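Local coordinates for protein histidine acid phosphatase (Bifidobacterium longum subsp. infantis, PDB 6RXF) that probably removes phosphate groups from inositol hexakisphosphate and from 2,3-bisphosphoglycerate, as a histidine acid phosphatase of the MINPP1 subfamily, at residues Y113-R118 / E152-G157. The protein carries 1 engineered substitution. Residues are numbered along the deposited sequence; the frame is centred on the assembly and turned at random.
Sequences YGIGER and ENFEKG. With ZN (zinc ion), chain P.
G116 and G157 let helices 106-122 and 145-161 pack almost backbone to backbone: over 113-118 and 152-157 their axes approach to 6.6 Å and cross at -43°. A CB on either glycine would run into the other helix, at F154 O and Y113 O respectively. At this spacing CA-H groups meet carbonyls directly, as in close glycine-mediated helix pairs: G157 CA lies 3.6 Å from Y113 O with an angle of 168° at the hydrogen, and E117 CA approaches G157 O in turn.

Each glycine also serves as the floor for a ring from the opposite helix. With CG anti to the backbone N (chi1 -177°), the Y113 ring is laid across the partner helix, and G157 CA sits 3.6 Å from its centroid, over the face. K156 CG meets this ring at its edge, while Y113 OH extends beyond to a hydrogen bond with E160. F154 mirrors the arrangement: its ring receives G116 CA over one face, 3.5 Å from the centroid, and I115 CG2 at the edge, 3.7 Å from F154 CE2. The flat, apolar ring suits this buried place against the central mixed sheet of the histidine phosphatase fold, where Y139, F399 and F401 also meet it. Were F154 cut back to an alanine, G116 CA and I115 CG2 would probably lose their aromatic partner and a gap open toward the sheet.

The CB of E155 is directed away from helix 106-122, and the extended side chain carries OE2 to a zinc ion at 2.2 Å. No conventional hydrogen bond links the segments; their cohesion therefore rests on CH-pi, CA-H...O and apolar contacts, which depend on close approach.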
loop_
_atom_site.group_PDB
_atom_site.type_symbol
_atom_site.label_atom_id
_atom_site.label_comp_id
_atom_site.label_asym_id
_atom_site.label_seq_id
_atom_site.Cartn_x
_atom_site.Cartn_y
_atom_site.Cartn_z
ATOM N N TYR B 113 7.809 -12.735 1.979
ATOM C CA TYR B 113 8.653 -13.822 2.468
ATOM C C TYR B 113 9.833 -13.275 3.259
ATOM O O TYR B 113 10.126 -13.745 4.367
ATOM C CB TYR B 113 9.144 -14.672 1.295
ATOM C CG TYR B 113 9.976 -15.878 1.684
ATOM C CD1 TYR B 113 11.328 -15.751 2.003
ATOM C CD2 TYR B 113 9.417 -17.153 1.707
ATOM C CE1 TYR B 113 12.090 -16.851 2.354
ATOM C CE2 TYR B 113 10.172 -18.260 2.046
ATOM C CZ TYR B 113 11.508 -18.104 2.369
ATOM O OH TYR B 113 12.263 -19.202 2.711
ATOM N N GLY B 114 10.530 -12.289 2.695
ATOM C CA GLY B 114 11.672 -11.714 3.389
ATOM C C GLY B 114 11.272 -10.976 4.651
ATOM O O GLY B 114 11.955 -11.065 5.675
ATOM N N ILE B 115 10.163 -10.237 4.598
ATOM C CA ILE B 115 9.695 -9.520 5.780
ATOM C C ILE B 115 9.356 -10.501 6.892
ATOM O O ILE B 115 9.625 -10.243 8.072
ATOM C CB ILE B 115 8.492 -8.632 5.421
ATOM C CG1 ILE B 115 8.934 -7.510 4.482
ATOM C CG2 ILE B 115 7.844 -8.081 6.681
ATOM C CD1 ILE B 115 7.798 -6.828 3.790
ATOM N N GLY B 116 8.768 -11.642 6.533
ATOM C CA GLY B 116 8.457 -12.649 7.535
ATOM C C GLY B 116 9.699 -13.333 8.069
ATOM O O GLY B 116 9.799 -13.610 9.267
ATOM N N GLU B 117 10.662 -13.615 7.191
ATOM C CA GLU B 117 11.923 -14.204 7.628
ATOM C C GLU B 117 12.643 -13.286 8.607
ATOM O O GLU B 117 13.107 -13.726 9.665
ATOM C CB GLU B 117 12.798 -14.504 6.409
ATOM C CG GLU B 117 14.235 -14.882 6.706
ATOM C CD GLU B 117 15.104 -14.829 5.456
ATOM O OE1 GLU B 117 14.537 -14.747 4.346
ATOM O OE2 GLU B 117 16.348 -14.851 5.574
ATOM N N ARG B 118 12.728 -11.994 8.272
ATOM C CA ARG B 118 13.412 -11.039 9.137
ATOM C C ARG B 118 12.615 -10.749 10.403
ATOM O O ARG B 118 13.207 -10.430 11.442
ATOM C CB ARG B 118 13.688 -9.743 8.372
ATOM C CG ARG B 118 14.720 -9.895 7.258
ATOM C CD ARG B 118 15.140 -8.555 6.677
ATOM N NE ARG B 118 14.025 -7.857 6.039
ATOM C CZ ARG B 118 13.571 -8.126 4.818
ATOM N NH1 ARG B 118 14.134 -9.087 4.094
ATOM N NH2 ARG B 118 12.550 -7.437 4.323
ATOM N N GLU B 152 0.182 -15.256 3.600
ATOM C CA GLU B 152 0.626 -16.640 3.462
ATOM C C GLU B 152 2.117 -16.712 3.167
ATOM O O GLU B 152 2.829 -17.549 3.732
ATOM C CB GLU B 152 -0.176 -17.345 2.362
ATOM C CG GLU B 152 -1.677 -17.460 2.644
ATOM C CD GLU B 152 -2.467 -18.004 1.458
ATOM O OE1 GLU B 152 -1.847 -18.316 0.415
ATOM O OE2 GLU B 152 -3.711 -18.095 1.563
ATOM N N ASN B 153 2.615 -15.836 2.293
ATOM C CA ASN B 153 4.044 -15.850 2.004
ATOM C C ASN B 153 4.851 -15.353 3.194
ATOM O O ASN B 153 5.930 -15.881 3.478
ATOM C CB ASN B 153 4.333 -15.026 0.756
ATOM C CG ASN B 153 3.884 -15.731 -0.504
ATOM O OD1 ASN B 153 4.576 -16.611 -1.015
ATOM N ND2 ASN B 153 2.707 -15.364 -1.000
ATOM N N PHE B 154 4.342 -14.341 3.901
ATOM C CA PHE B 154 4.957 -13.924 5.157
ATOM C C PHE B 154 5.063 -15.097 6.122
ATOM O O PHE B 154 6.121 -15.339 6.718
ATOM C CB PHE B 154 4.142 -12.785 5.775
ATOM C CG PHE B 154 4.673 -12.285 7.095
ATOM C CD1 PHE B 154 4.483 -13.009 8.264
ATOM C CD2 PHE B 154 5.324 -11.067 7.172
ATOM C CE1 PHE B 154 4.966 -12.550 9.469
ATOM C CE2 PHE B 154 5.804 -10.598 8.376
ATOM C CZ PHE B 154 5.623 -11.340 9.528
ATOM N N GLU B 155 3.955 -15.816 6.312
ATOM C CA GLU B 155 3.965 -16.998 7.164
ATOM C C GLU B 155 4.949 -18.036 6.644
ATOM O O GLU B 155 5.632 -18.705 7.430
ATOM C CB GLU B 155 2.552 -17.574 7.254
ATOM C CG GLU B 155 2.461 -18.964 7.844
ATOM C CD GLU B 155 1.025 -19.393 8.092
ATOM O OE1 GLU B 155 0.703 -19.777 9.238
ATOM O OE2 GLU B 155 0.217 -19.346 7.142
ATOM N N LYS B 156 5.050 -18.170 5.321
ATOM C CA LYS B 156 6.005 -19.104 4.735
ATOM C C LYS B 156 7.434 -18.740 5.121
ATOM O O LYS B 156 8.201 -19.592 5.580
ATOM C CB LYS B 156 5.840 -19.124 3.214
ATOM C CG LYS B 156 6.626 -20.218 2.497
ATOM C CD LYS B 156 6.440 -20.117 0.984
ATOM C CE LYS B 156 7.019 -21.325 0.257
ATOM N NZ LYS B 156 6.278 -22.578 0.584
ATOM N N GLY B 157 7.808 -17.471 4.948
ATOM C CA GLY B 157 9.166 -17.061 5.276
ATOM C C GLY B 157 9.441 -17.080 6.767
ATOM O O GLY B 157 10.547 -17.416 7.200
HETATM ZN ZN ZN P . -1.739 -20.220 6.856
HETATM O O HOH W 1 -1.164 -19.915 4.575
#